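Local coordinates for rhusiopathiae surface protein B (Erysipelothrix rhusiopathiae, PDB 3V10) that probably binds collagen as a cell-wall-anchored surface adhesin, this chain being its collagen-binding region, at residues 88-93 and 113-118; 65-70 and 308-313; 11-16 and 137-142. All coordinates share one frame; numbering follows the deposited sequence.

Contact 1: residues 88-93 and 113-118; sequences GELTFN and GTINLK
Leu-117 meets Phe-92 across this contact, and the residue after it, Lys-118, has its ammonium gripped by two backbone carbonyls. These are Asn-307 O and Phe-309 O, both hydrogen-bonded to Lys-118 NZ. The contact itself is apolar. Strands 85-93 and 112-123 belong to the immunoglobulin-like domain and face each other across its interior, with the CA atoms of Leu-90 and Ile-115 9.5 Å apart.

Phe-92 sends CE1 to Leu-117 CD1, 4.0 Å away. The methyl lies at the ring edge, in the ring plane, and the two side chains pass in opposite directions. Leu-117 starts with CG anti to its own backbone N (chi1 174°), and its CD1 branch bends in to reach the ring. Two residues back along each strand, Leu-90 CD2 touches Ile-115 CD1 at 4.2 Å. Ile-115 reaches over with an extended CG1 arm (chi2 178°), and the two chains cross at a slant. Ile-97 of strand 96-101 packs on Leu-90, Phe-92 and Leu-117. Phe-34 lies against Ile-115.

All four touching residues are buried. With no hydrogen bond between the segments, they meet through methyl and ring-edge packing alone.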
ATOM      1  N   GLY A  88     -16.864  -0.210 -19.188  1.00 14.39           N
ATOM      2  CA  GLY A  88     -17.241  -0.823 -17.934  1.00 13.11           C
ATOM      3  C   GLY A  88     -17.042   0.097 -16.760  1.00 14.95           C
ATOM      4  O   GLY A  88     -16.499   1.197 -16.889  1.00 13.22           O
ATOM      5  N   GLU A  89     -17.489  -0.364 -15.603  1.00 12.89           N
ATOM      6  CA  GLU A  89     -17.373   0.407 -14.382  1.00 15.48           C
ATOM      7  C   GLU A  89     -17.117  -0.539 -13.220  1.00 13.70           C
ATOM      8  O   GLU A  89     -17.820  -1.537 -13.056  1.00 12.95           O
ATOM      9  CB  GLU A  89     -18.669   1.185 -14.158  1.00 18.87           C
ATOM     10  CG  GLU A  89     -18.712   2.046 -12.922  1.00 24.70           C
ATOM     11  CD  GLU A  89     -19.980   2.872 -12.875  1.00 25.75           C
ATOM     12  OE1 GLU A  89     -20.198   3.669 -13.808  1.00 29.40           O
ATOM     13  OE2 GLU A  89     -20.760   2.720 -11.913  1.00 30.05           O
ATOM     14  N   LEU A  90     -16.099  -0.228 -12.423  1.00 12.93           N
ATOM     15  CA  LEU A  90     -15.768  -1.036 -11.258  1.00 12.38           C
ATOM     16  C   LEU A  90     -16.194  -0.310  -9.997  1.00 11.47           C
ATOM     17  O   LEU A  90     -15.881   0.869  -9.815  1.00 10.86           O
ATOM     18  CB  LEU A  90     -14.264  -1.298 -11.173  1.00 13.83           C
ATOM     19  CG  LEU A  90     -13.655  -2.407 -12.026  1.00 14.72           C
ATOM     20  CD1 LEU A  90     -12.142  -2.347 -11.901  1.00 16.60           C
ATOM     21  CD2 LEU A  90     -14.181  -3.764 -11.566  1.00 17.94           C
ATOM     22  N   THR A  91     -16.908  -1.016  -9.131  1.00 11.15           N
ATOM     23  CA  THR A  91     -17.341  -0.441  -7.868  1.00 11.04           C
ATOM     24  C   THR A  91     -16.671  -1.234  -6.755  1.00 10.92           C
ATOM     25  O   THR A  91     -16.802  -2.456  -6.675  1.00 10.27           O
ATOM     26  CB  THR A  91     -18.871  -0.504  -7.702  1.00 12.90           C
ATOM     27  OG1 THR A  91     -19.494   0.281  -8.728  1.00 13.89           O
ATOM     28  CG2 THR A  91     -19.272   0.048  -6.332  1.00 15.98           C
ATOM     29  N   PHE A  92     -15.936  -0.531  -5.900  1.00  9.56           N
ATOM     30  CA  PHE A  92     -15.220  -1.170  -4.802  1.00  9.18           C
ATOM     31  C   PHE A  92     -16.055  -1.087  -3.528  1.00  9.35           C
ATOM     32  O   PHE A  92     -16.311   0.004  -3.014  1.00  9.10           O
ATOM     33  CB  PHE A  92     -13.864  -0.479  -4.617  1.00  8.07           C
ATOM     34  CG  PHE A  92     -13.019  -0.479  -5.861  1.00  8.91           C
ATOM     35  CD1 PHE A  92     -12.130  -1.518  -6.120  1.00  9.88           C
ATOM     36  CD2 PHE A  92     -13.160   0.526  -6.807  1.00  7.72           C
ATOM     37  CE1 PHE A  92     -11.400  -1.552  -7.310  1.00 10.33           C
ATOM     38  CE2 PHE A  92     -12.435   0.500  -7.994  1.00 11.86           C
ATOM     39  CZ  PHE A  92     -11.554  -0.544  -8.247  1.00 10.35           C
ATOM     40  N   ASN A  93     -16.474  -2.248  -3.031  1.00  9.07           N
ATOM     41  CA  ASN A  93     -17.302  -2.334  -1.831  1.00  9.44           C
ATOM     42  C   ASN A  93     -16.660  -3.226  -0.767  1.00 10.70           C
ATOM     43  O   ASN A  93     -17.163  -4.312  -0.472  1.00  9.79           O
ATOM     44  CB  ASN A  93     -18.684  -2.885  -2.200  1.00  9.45           C
ATOM     45  CG  ASN A  93     -19.443  -1.976  -3.161  1.00  9.75           C
ATOM     46  OD1 ASN A  93     -20.094  -2.449  -4.095  1.00 12.99           O
ATOM     47  ND2 ASN A  93     -19.368  -0.670  -2.931  1.00  7.14           N
ATOM     48  N   GLY A 113     -10.767  -8.397 -21.706  1.00 19.41           N
ATOM     49  CA  GLY A 113     -10.390  -7.417 -20.703  1.00 20.11           C
ATOM     50  C   GLY A 113      -9.558  -8.004 -19.584  1.00 19.25           C
ATOM     51  O   GLY A 113      -9.477  -9.222 -19.416  1.00 17.97           O
ATOM     52  N   THR A 114      -8.941  -7.113 -18.818  1.00 19.55           N
ATOM     53  CA  THR A 114      -8.080  -7.500 -17.720  1.00 18.97           C
ATOM     54  C   THR A 114      -8.354  -6.601 -16.520  1.00 18.14           C
ATOM     55  O   THR A 114      -8.687  -5.426 -16.669  1.00 17.51           O
ATOM     56  CB  THR A 114      -6.598  -7.350 -18.123  1.00 22.20           C
ATOM     57  OG1 THR A 114      -6.409  -7.849 -19.456  1.00 24.82           O
ATOM     58  CG2 THR A 114      -5.705  -8.137 -17.176  1.00 22.75           C
ATOM     59  N   ILE A 115      -8.225  -7.166 -15.330  1.00 16.01           N
ATOM     60  CA  ILE A 115      -8.431  -6.408 -14.108  1.00 14.59           C
ATOM     61  C   ILE A 115      -7.283  -6.716 -13.172  1.00 15.19           C
ATOM     62  O   ILE A 115      -6.980  -7.881 -12.918  1.00 16.80           O
ATOM     63  CB  ILE A 115      -9.741  -6.799 -13.397  1.00 14.64           C
ATOM     64  CG1 ILE A 115     -10.943  -6.443 -14.273  1.00 15.16           C
ATOM     65  CG2 ILE A 115      -9.819  -6.096 -12.039  1.00 13.92           C
ATOM     66  CD1 ILE A 115     -12.274  -6.845 -13.670  1.00 17.30           C
ATOM     67  N   ASN A 116      -6.628  -5.673 -12.679  1.00 15.10           N
ATOM     68  CA  ASN A 116      -5.527  -5.838 -11.745  1.00 16.09           C
ATOM     69  C   ASN A 116      -5.996  -5.188 -10.453  1.00 17.14           C
ATOM     70  O   ASN A 116      -5.922  -3.972 -10.285  1.00 17.61           O
ATOM     71  CB  ASN A 116      -4.269  -5.168 -12.294  1.00 20.50           C
ATOM     72  CG  ASN A 116      -3.732  -5.880 -13.521  1.00 23.39           C
ATOM     73  OD1 ASN A 116      -3.021  -6.880 -13.410  1.00 28.35           O
ATOM     74  ND2 ASN A 116      -4.090  -5.383 -14.701  1.00 26.54           N
ATOM     75  N   LEU A 117      -6.507  -6.023  -9.555  1.00 14.02           N
ATOM     76  CA  LEU A 117      -7.055  -5.573  -8.281  1.00 13.76           C
ATOM     77  C   LEU A 117      -6.031  -5.546  -7.158  1.00 12.76           C
ATOM     78  O   LEU A 117      -5.254  -6.478  -6.992  1.00 12.16           O
ATOM     79  CB  LEU A 117      -8.223  -6.488  -7.889  1.00 13.78           C
ATOM     80  CG  LEU A 117      -8.894  -6.318  -6.524  1.00 16.07           C
ATOM     81  CD1 LEU A 117      -9.617  -4.982  -6.447  1.00 15.16           C
ATOM     82  CD2 LEU A 117      -9.886  -7.458  -6.322  1.00 16.10           C
ATOM     83  N   LYS A 118      -6.041  -4.464  -6.387  1.00 10.17           N
ATOM     84  CA  LYS A 118      -5.128  -4.315  -5.264  1.00  8.16           C
ATOM     85  C   LYS A 118      -5.929  -4.468  -3.984  1.00  9.46           C
ATOM     86  O   LYS A 118      -7.033  -3.935  -3.877  1.00 10.80           O
ATOM     87  CB  LYS A 118      -4.465  -2.935  -5.308  1.00  9.77           C
ATOM     88  CG  LYS A 118      -3.732  -2.662  -6.610  1.00 11.90           C
ATOM     89  CD  LYS A 118      -2.724  -3.765  -6.896  1.00 13.47           C
ATOM     90  CE  LYS A 118      -2.029  -3.572  -8.232  1.00 15.32           C
ATOM     91  NZ  LYS A 118      -1.143  -2.375  -8.223  1.00 17.44           N
TER

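Contact 2: residues 65-70 and 308-313; sequences SLRAMG and MFDDAT
Asp-310 approaches Arg-67 with one carboxylate oxygen. Its CB and CG lie beside the Phe-92 ring. OD1 lies against Leu-117 CD1 and accepts a hydrogen bond from the backbone N of Lys-118. OD2 turns to the 65-70 loop, 4.0 Å from Arg-67 CG, and accepts from two waters. Water 1 donates to Asp-310 OD2 at 2.7 Å and accepts from the backbone N of Leu-66. Water 2 donates to the same OD2 and accepts from Arg-67 NH1 at 2.7 Å, lying in the guanidinium plane at its edge.

Arg-67 NH1 and Asp-310 OD2 are 5.2 Å apart, so water 2 bridges the opposite charges; the guanidinium and carboxylate planes are 24° apart. An ST turn shapes the loop: Arg-67 N donates to Ser-65 OG at 3.0 Å. The chain 308-313 leads into strand 311-315, which joins the first domain's sheet after the chain has passed through the collagen-binding domain. This is consistent with the latch of the Collagen Hug model.

Nearer the start of both segments, Leu-66 CD2 presses on Met-308 CB at 3.5 Å, tighter than usual for carbons, and the two side chains cross near a right angle. Met-308 CG sits between its backbone N and carbonyl carbon (chi1 58°), and the side chain then bends, taking SD and CE off from Leu-66. Phe-173 of strand 167-173 touches both Leu-66 and Met-308.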
ATOM      1  N   SER A  65     -10.643  -3.956  -0.504  1.00  7.29           N
ATOM      2  CA  SER A  65     -10.120  -2.963  -1.432  1.00  8.86           C
ATOM      3  C   SER A  65      -9.520  -1.822  -0.609  1.00  7.33           C
ATOM      4  O   SER A  65      -9.877  -1.640   0.555  1.00  8.70           O
ATOM      5  CB  SER A  65     -11.253  -2.432  -2.323  1.00  7.97           C
ATOM      6  OG  SER A  65     -10.876  -1.236  -2.985  1.00  8.54           O
ATOM      7  N   LEU A  66      -8.598  -1.067  -1.193  1.00  9.06           N
ATOM      8  CA  LEU A  66      -7.995   0.065  -0.486  1.00 10.78           C
ATOM      9  C   LEU A  66      -8.928   1.269  -0.546  1.00 12.58           C
ATOM     10  O   LEU A  66      -8.749   2.250   0.181  1.00 13.10           O
ATOM     11  CB  LEU A  66      -6.669   0.471  -1.131  1.00 12.24           C
ATOM     12  CG  LEU A  66      -5.391  -0.316  -0.848  1.00 13.71           C
ATOM     13  CD1 LEU A  66      -5.568  -1.782  -1.219  1.00 16.68           C
ATOM     14  CD2 LEU A  66      -4.253   0.316  -1.652  1.00 14.46           C
ATOM     15  N   ARG A  67      -9.916   1.187  -1.428  1.00 12.08           N
ATOM     16  CA  ARG A  67     -10.869   2.274  -1.631  1.00 10.50           C
ATOM     17  C   ARG A  67     -12.016   2.306  -0.619  1.00 10.94           C
ATOM     18  O   ARG A  67     -12.323   1.304   0.029  1.00 10.77           O
ATOM     19  CB  ARG A  67     -11.458   2.183  -3.044  1.00  9.94           C
ATOM     20  CG  ARG A  67     -10.435   2.053  -4.175  1.00  9.78           C
ATOM     21  CD  ARG A  67      -9.478   3.236  -4.215  1.00 11.81           C
ATOM     22  NE  ARG A  67     -10.178   4.513  -4.330  1.00 14.71           N
ATOM     23  CZ  ARG A  67     -10.728   4.973  -5.450  1.00 15.11           C
ATOM     24  NH1 ARG A  67     -10.662   4.266  -6.567  1.00 15.47           N
ATOM     25  NH2 ARG A  67     -11.353   6.143  -5.448  1.00 17.69           N
ATOM     26  N   ALA A  68     -12.639   3.474  -0.485  1.00  9.29           N
ATOM     27  CA  ALA A  68     -13.782   3.625   0.413  1.00  9.68           C
ATOM     28  C   ALA A  68     -14.937   2.838  -0.200  1.00  6.66           C
ATOM     29  O   ALA A  68     -14.987   2.655  -1.419  1.00  8.62           O
ATOM     30  CB  ALA A  68     -14.166   5.094   0.533  1.00  9.35           C
ATOM     31  N   MET A  69     -15.869   2.375   0.632  1.00  9.25           N
ATOM     32  CA  MET A  69     -17.020   1.620   0.129  1.00  8.69           C
ATOM     33  C   MET A  69     -17.783   2.509  -0.856  1.00 10.79           C
ATOM     34  O   MET A  69     -17.966   3.703  -0.612  1.00 10.19           O
ATOM     35  CB  MET A  69     -17.931   1.191   1.299  1.00 11.20           C
ATOM     36  CG  MET A  69     -19.209   0.412   0.911  1.00 12.21           C
ATOM     37  SD  MET A  69     -20.124  -0.307   2.348  1.00  3.53           S
ATOM     38  CE  MET A  69     -21.047   1.115   2.940  1.00 12.95           C
ATOM     39  N   GLY A  70     -18.202   1.927  -1.977  1.00  7.53           N
ATOM     40  CA  GLY A  70     -18.938   2.686  -2.973  1.00  8.76           C
ATOM     41  C   GLY A  70     -18.088   3.460  -3.972  1.00 10.03           C
ATOM     42  O   GLY A  70     -18.630   4.174  -4.806  1.00 10.21           O
ATOM     43  N   MET A 308      -0.009   0.753  -5.521  1.00 12.06           N
ATOM     44  CA  MET A 308      -1.281   0.375  -4.925  1.00 13.31           C
ATOM     45  C   MET A 308      -2.530   0.744  -5.726  1.00 10.90           C
ATOM     46  O   MET A 308      -3.648   0.677  -5.203  1.00 12.40           O
ATOM     47  CB  MET A 308      -1.366   0.960  -3.507  1.00 14.46           C
ATOM     48  CG  MET A 308      -1.235   2.489  -3.380  1.00 13.96           C
ATOM     49  SD  MET A 308       0.420   3.272  -3.609  1.00  8.64           S
ATOM     50  CE  MET A 308      -0.087   4.600  -4.634  1.00 12.08           C
ATOM     51  N   PHE A 309      -2.349   1.107  -6.992  1.00  9.97           N
ATOM     52  CA  PHE A 309      -3.475   1.493  -7.846  1.00 10.00           C
ATOM     53  C   PHE A 309      -4.145   0.327  -8.567  1.00  9.81           C
ATOM     54  O   PHE A 309      -3.478  -0.576  -9.070  1.00  8.91           O
ATOM     55  CB  PHE A 309      -3.019   2.512  -8.898  1.00 12.02           C
ATOM     56  CG  PHE A 309      -2.720   3.880  -8.341  1.00 10.65           C
ATOM     57  CD1 PHE A 309      -3.752   4.726  -7.941  1.00 11.93           C
ATOM     58  CD2 PHE A 309      -1.410   4.332  -8.243  1.00 14.17           C
ATOM     59  CE1 PHE A 309      -3.482   6.010  -7.452  1.00 14.06           C
ATOM     60  CE2 PHE A 309      -1.126   5.613  -7.756  1.00 14.73           C
ATOM     61  CZ  PHE A 309      -2.165   6.454  -7.361  1.00 14.88           C
ATOM     62  N   ASP A 310      -5.471   0.357  -8.615  1.00 10.23           N
ATOM     63  CA  ASP A 310      -6.221  -0.667  -9.327  1.00 10.58           C
ATOM     64  C   ASP A 310      -6.220  -0.219 -10.775  1.00 11.86           C
ATOM     65  O   ASP A 310      -6.139   0.973 -11.059  1.00 13.46           O
ATOM     66  CB  ASP A 310      -7.667  -0.729  -8.822  1.00 10.29           C
ATOM     67  CG  ASP A 310      -7.754  -1.103  -7.363  1.00 11.23           C
ATOM     68  OD1 ASP A 310      -7.449  -2.267  -7.045  1.00 13.68           O
ATOM     69  OD2 ASP A 310      -8.113  -0.236  -6.533  1.00 13.19           O
ATOM     70  N   ASP A 311      -6.283  -1.166 -11.698  1.00 12.91           N
ATOM     71  CA  ASP A 311      -6.324  -0.802 -13.105  1.00 15.52           C
ATOM     72  C   ASP A 311      -7.111  -1.858 -13.853  1.00 14.54           C
ATOM     73  O   ASP A 311      -7.255  -2.987 -13.385  1.00 14.59           O
ATOM     74  CB  ASP A 311      -4.908  -0.644 -13.678  1.00 19.04           C
ATOM     75  CG  ASP A 311      -4.130  -1.939 -13.701  1.00 21.38           C
ATOM     76  OD1 ASP A 311      -4.522  -2.858 -14.451  1.00 23.57           O
ATOM     77  OD2 ASP A 311      -3.120  -2.035 -12.974  1.00 23.68           O
ATOM     78  N   ALA A 312      -7.648  -1.477 -15.002  1.00 16.30           N
ATOM     79  CA  ALA A 312      -8.434  -2.397 -15.812  1.00 16.96           C
ATOM     80  C   ALA A 312      -8.531  -1.853 -17.223  1.00 19.01           C
ATOM     81  O   ALA A 312      -8.464  -0.642 -17.434  1.00 20.59           O
ATOM     82  CB  ALA A 312      -9.832  -2.559 -15.215  1.00 16.90           C
ATOM     83  N   THR A 313      -8.687  -2.752 -18.187  1.00 19.81           N
ATOM     84  CA  THR A 313      -8.787  -2.364 -19.584  1.00 22.41           C
ATOM     85  C   THR A 313      -9.634  -3.374 -20.340  1.00 22.93           C
ATOM     86  O   THR A 313      -9.731  -4.532 -19.936  1.00 22.19           O
ATOM     87  CB  THR A 313      -7.400  -2.302 -20.241  1.00 23.96           C
ATOM     88  OG1 THR A 313      -7.545  -2.189 -21.661  1.00 27.54           O
ATOM     89  CG2 THR A 313      -6.604  -3.546 -19.911  1.00 26.09           C
TER
HETATM   90  O   HOH W   1      -8.480  -1.650  -4.296  1.00 15.51           O
HETATM   91  O   HOH W   2      -9.285   2.139  -7.439  1.00 14.26           O

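Contact 3: residues 11-16 and 137-142; sequences TQFDVN and TNLGLG
A type I' beta turn, Asn-138 to Leu-141, belongs to the loop that packs against Phe-13 of strand 10-16. The Phe-13 ring carries the contact. Its CE2 lies 3.4 Å from Thr-137 O, and this carbonyl oxygen comes to the ring edge, in the ring plane. CE2 also meets Asn-138 CA at 3.7 Å. On the other side of the ring's tip, Phe-13 CE1 touches Leu-139 CD1 at 3.8 Å, and this methyl comes to the ring obliquely. The ring gets there with CG anti to the backbone N of Phe-13 (chi1 175°).

Three bonds hold the loop in shape. Leu-141 N donates to Asn-138 O at 2.9 Å and closes the turn. Thr-137 OG1 accepts from Leu-139 N at 2.9 Å, an ST turn. Asn-138 OD1 accepts from Gly-140 N at 2.9 Å, an Asx turn, with the donor tilted 27° from the carbonyl plane. Leu-139 and Gly-140, the two central residues, both have positive phi, as a type I' turn requires.

Around the contact, Asn-138 ND2 donates to Leu-144 O, and the Phe-13 side chain also touches Leu-144. Gln-147 NE2 donates to Phe-13 O.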
ATOM      1  N   THR A  11     -10.357 -16.241 -18.432  1.00 19.63           N
ATOM      2  CA  THR A  11      -9.207 -16.877 -19.069  1.00 20.67           C
ATOM      3  C   THR A  11      -7.882 -16.835 -18.313  1.00 20.83           C
ATOM      4  O   THR A  11      -6.938 -17.536 -18.685  1.00 21.37           O
ATOM      5  CB  THR A  11      -8.963 -16.258 -20.457  1.00 21.19           C
ATOM      6  OG1 THR A  11      -8.631 -14.874 -20.303  1.00 23.01           O
ATOM      7  CG2 THR A  11     -10.212 -16.376 -21.322  1.00 23.14           C
ATOM      8  N   GLN A  12      -7.792 -16.019 -17.268  1.00 20.45           N
ATOM      9  CA  GLN A  12      -6.555 -15.922 -16.504  1.00 19.08           C
ATOM     10  C   GLN A  12      -6.824 -15.505 -15.067  1.00 17.74           C
ATOM     11  O   GLN A  12      -7.742 -14.731 -14.800  1.00 16.26           O
ATOM     12  CB  GLN A  12      -5.597 -14.912 -17.156  1.00 19.96           C
ATOM     13  CG  GLN A  12      -5.057 -15.347 -18.516  1.00 21.76           C
ATOM     14  CD  GLN A  12      -4.172 -14.301 -19.168  1.00 22.62           C
ATOM     15  OE1 GLN A  12      -3.993 -13.201 -18.640  1.00 27.67           O
ATOM     16  NE2 GLN A  12      -3.614 -14.638 -20.328  1.00 25.60           N
ATOM     17  N   PHE A  13      -6.017 -16.019 -14.145  1.00 16.85           N
ATOM     18  CA  PHE A  13      -6.170 -15.684 -12.735  1.00 17.07           C
ATOM     19  C   PHE A  13      -4.879 -15.948 -11.974  1.00 18.03           C
ATOM     20  O   PHE A  13      -4.340 -17.055 -12.018  1.00 18.53           O
ATOM     21  CB  PHE A  13      -7.312 -16.494 -12.117  1.00 16.45           C
ATOM     22  CG  PHE A  13      -7.465 -16.290 -10.639  1.00 17.48           C
ATOM     23  CD1 PHE A  13      -7.495 -15.007 -10.102  1.00 17.51           C
ATOM     24  CD2 PHE A  13      -7.563 -17.380  -9.778  1.00 17.27           C
ATOM     25  CE1 PHE A  13      -7.617 -14.811  -8.727  1.00 16.87           C
ATOM     26  CE2 PHE A  13      -7.685 -17.192  -8.396  1.00 16.91           C
ATOM     27  CZ  PHE A  13      -7.711 -15.904  -7.876  1.00 17.99           C
ATOM     28  N   ASP A  14      -4.387 -14.933 -11.271  1.00 17.34           N
ATOM     29  CA  ASP A  14      -3.151 -15.083 -10.517  1.00 18.79           C
ATOM     30  C   ASP A  14      -3.079 -14.145  -9.316  1.00 18.12           C
ATOM     31  O   ASP A  14      -3.604 -13.033  -9.351  1.00 19.03           O
ATOM     32  CB  ASP A  14      -1.958 -14.848 -11.442  1.00 21.26           C
ATOM     33  CG  ASP A  14      -0.656 -15.334 -10.846  1.00 23.17           C
ATOM     34  OD1 ASP A  14      -0.647 -16.436 -10.256  1.00 26.24           O
ATOM     35  OD2 ASP A  14       0.358 -14.621 -10.976  1.00 26.34           O
ATOM     36  N   VAL A  15      -2.430 -14.606  -8.252  1.00 17.78           N
ATOM     37  CA  VAL A  15      -2.285 -13.817  -7.033  1.00 17.21           C
ATOM     38  C   VAL A  15      -0.822 -13.547  -6.702  1.00 18.65           C
ATOM     39  O   VAL A  15       0.018 -14.448  -6.747  1.00 20.18           O
ATOM     40  CB  VAL A  15      -2.916 -14.534  -5.819  1.00 17.67           C
ATOM     41  CG1 VAL A  15      -2.825 -13.640  -4.587  1.00 16.59           C
ATOM     42  CG2 VAL A  15      -4.359 -14.899  -6.119  1.00 18.66           C
ATOM     43  N   ASN A  16      -0.526 -12.299  -6.357  1.00 18.91           N
ATOM     44  CA  ASN A  16       0.829 -11.891  -6.010  1.00 19.18           C
ATOM     45  C   ASN A  16       0.781 -10.942  -4.812  1.00 19.22           C
ATOM     46  O   ASN A  16      -0.168 -10.176  -4.653  1.00 18.47           O
ATOM     47  CB  ASN A  16       1.495 -11.195  -7.205  1.00 18.87           C
ATOM     48  CG  ASN A  16       1.804 -12.153  -8.349  1.00 21.70           C
ATOM     49  OD1 ASN A  16       2.712 -12.981  -8.252  1.00 24.24           O
ATOM     50  ND2 ASN A  16       1.045 -12.049  -9.434  1.00 23.57           N
ATOM     51  N   THR A 137      -8.354 -18.963  -2.462  1.00 15.57           N
ATOM     52  CA  THR A 137      -9.456 -18.265  -3.103  1.00 15.66           C
ATOM     53  C   THR A 137      -9.456 -18.282  -4.633  1.00 16.04           C
ATOM     54  O   THR A 137      -8.418 -18.443  -5.278  1.00 13.37           O
ATOM     55  CB  THR A 137      -9.457 -16.779  -2.638  1.00 17.39           C
ATOM     56  OG1 THR A 137     -10.639 -16.112  -3.093  1.00 15.92           O
ATOM     57  CG2 THR A 137      -8.236 -16.053  -3.204  1.00 17.71           C
ATOM     58  N   ASN A 138     -10.649 -18.129  -5.196  1.00 14.12           N
ATOM     59  CA  ASN A 138     -10.837 -18.031  -6.635  1.00 14.76           C
ATOM     60  C   ASN A 138     -11.689 -16.775  -6.817  1.00 14.70           C
ATOM     61  O   ASN A 138     -12.381 -16.612  -7.820  1.00 13.36           O
ATOM     62  CB  ASN A 138     -11.558 -19.265  -7.211  1.00 15.17           C
ATOM     63  CG  ASN A 138     -12.861 -19.580  -6.500  1.00 17.00           C
ATOM     64  OD1 ASN A 138     -13.416 -18.749  -5.785  1.00 16.52           O
ATOM     65  ND2 ASN A 138     -13.363 -20.798  -6.706  1.00 17.32           N
ATOM     66  N   LEU A 139     -11.608 -15.883  -5.827  1.00 13.70           N
ATOM     67  CA  LEU A 139     -12.365 -14.627  -5.812  1.00 14.74           C
ATOM     68  C   LEU A 139     -13.865 -14.840  -5.985  1.00 13.84           C
ATOM     69  O   LEU A 139     -14.587 -13.926  -6.387  1.00 15.91           O
ATOM     70  CB  LEU A 139     -11.860 -13.672  -6.895  1.00 15.54           C
ATOM     71  CG  LEU A 139     -10.482 -13.049  -6.656  1.00 14.48           C
ATOM     72  CD1 LEU A 139     -10.142 -12.097  -7.790  1.00 16.50           C
ATOM     73  CD2 LEU A 139     -10.483 -12.312  -5.317  1.00 13.35           C
ATOM     74  N   GLY A 140     -14.330 -16.047  -5.680  1.00 13.19           N
ATOM     75  CA  GLY A 140     -15.744 -16.342  -5.809  1.00 15.83           C
ATOM     76  C   GLY A 140     -16.169 -16.762  -7.204  1.00 15.41           C
ATOM     77  O   GLY A 140     -17.332 -17.084  -7.432  1.00 17.96           O
ATOM     78  N   LEU A 141     -15.232 -16.765  -8.145  1.00 13.08           N
ATOM     79  CA  LEU A 141     -15.534 -17.160  -9.519  1.00 12.39           C
ATOM     80  C   LEU A 141     -15.454 -18.687  -9.595  1.00 12.42           C
ATOM     81  O   LEU A 141     -14.373 -19.270  -9.715  1.00 11.39           O
ATOM     82  CB  LEU A 141     -14.539 -16.495 -10.472  1.00 11.85           C
ATOM     83  CG  LEU A 141     -14.428 -14.971 -10.282  1.00 10.97           C
ATOM     84  CD1 LEU A 141     -13.299 -14.410 -11.142  1.00 14.24           C
ATOM     85  CD2 LEU A 141     -15.749 -14.307 -10.637  1.00 11.89           C
ATOM     86  N   GLY A 142     -16.623 -19.320  -9.508  1.00 13.22           N
ATOM     87  CA  GLY A 142     -16.720 -20.771  -9.506  1.00 14.35           C
ATOM     88  C   GLY A 142     -16.053 -21.588 -10.598  1.00 14.86           C
ATOM     89  O   GLY A 142     -15.778 -22.773 -10.395  1.00 13.62           O
TER

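How the contacts relate
From the N terminus, the chain first lays down 11-16, which contact 3 later joins to 137-142. Next comes 65-70, whose partner 308-313 arrives only after the whole second domain, so contact 2 closes the longest loop. Contact 1 closes the shortest, joining strands 85-93 and 112-123, and lies within both larger loops. Contacts 2 and 3 cross, since 137-142 falls between 65-70 and 308-313 while 11-16 precedes both. All three reach the same sheet. Contacts 1 and 2 touch, and Asn-116 ND2 probably hydrogen-bonds to Asp-311 OD1. Contact 2 joins the loop before strand 71-77 to the chain entering strand 311-315. Contact 3 ties the first strand to the loop leading toward strand 150-153.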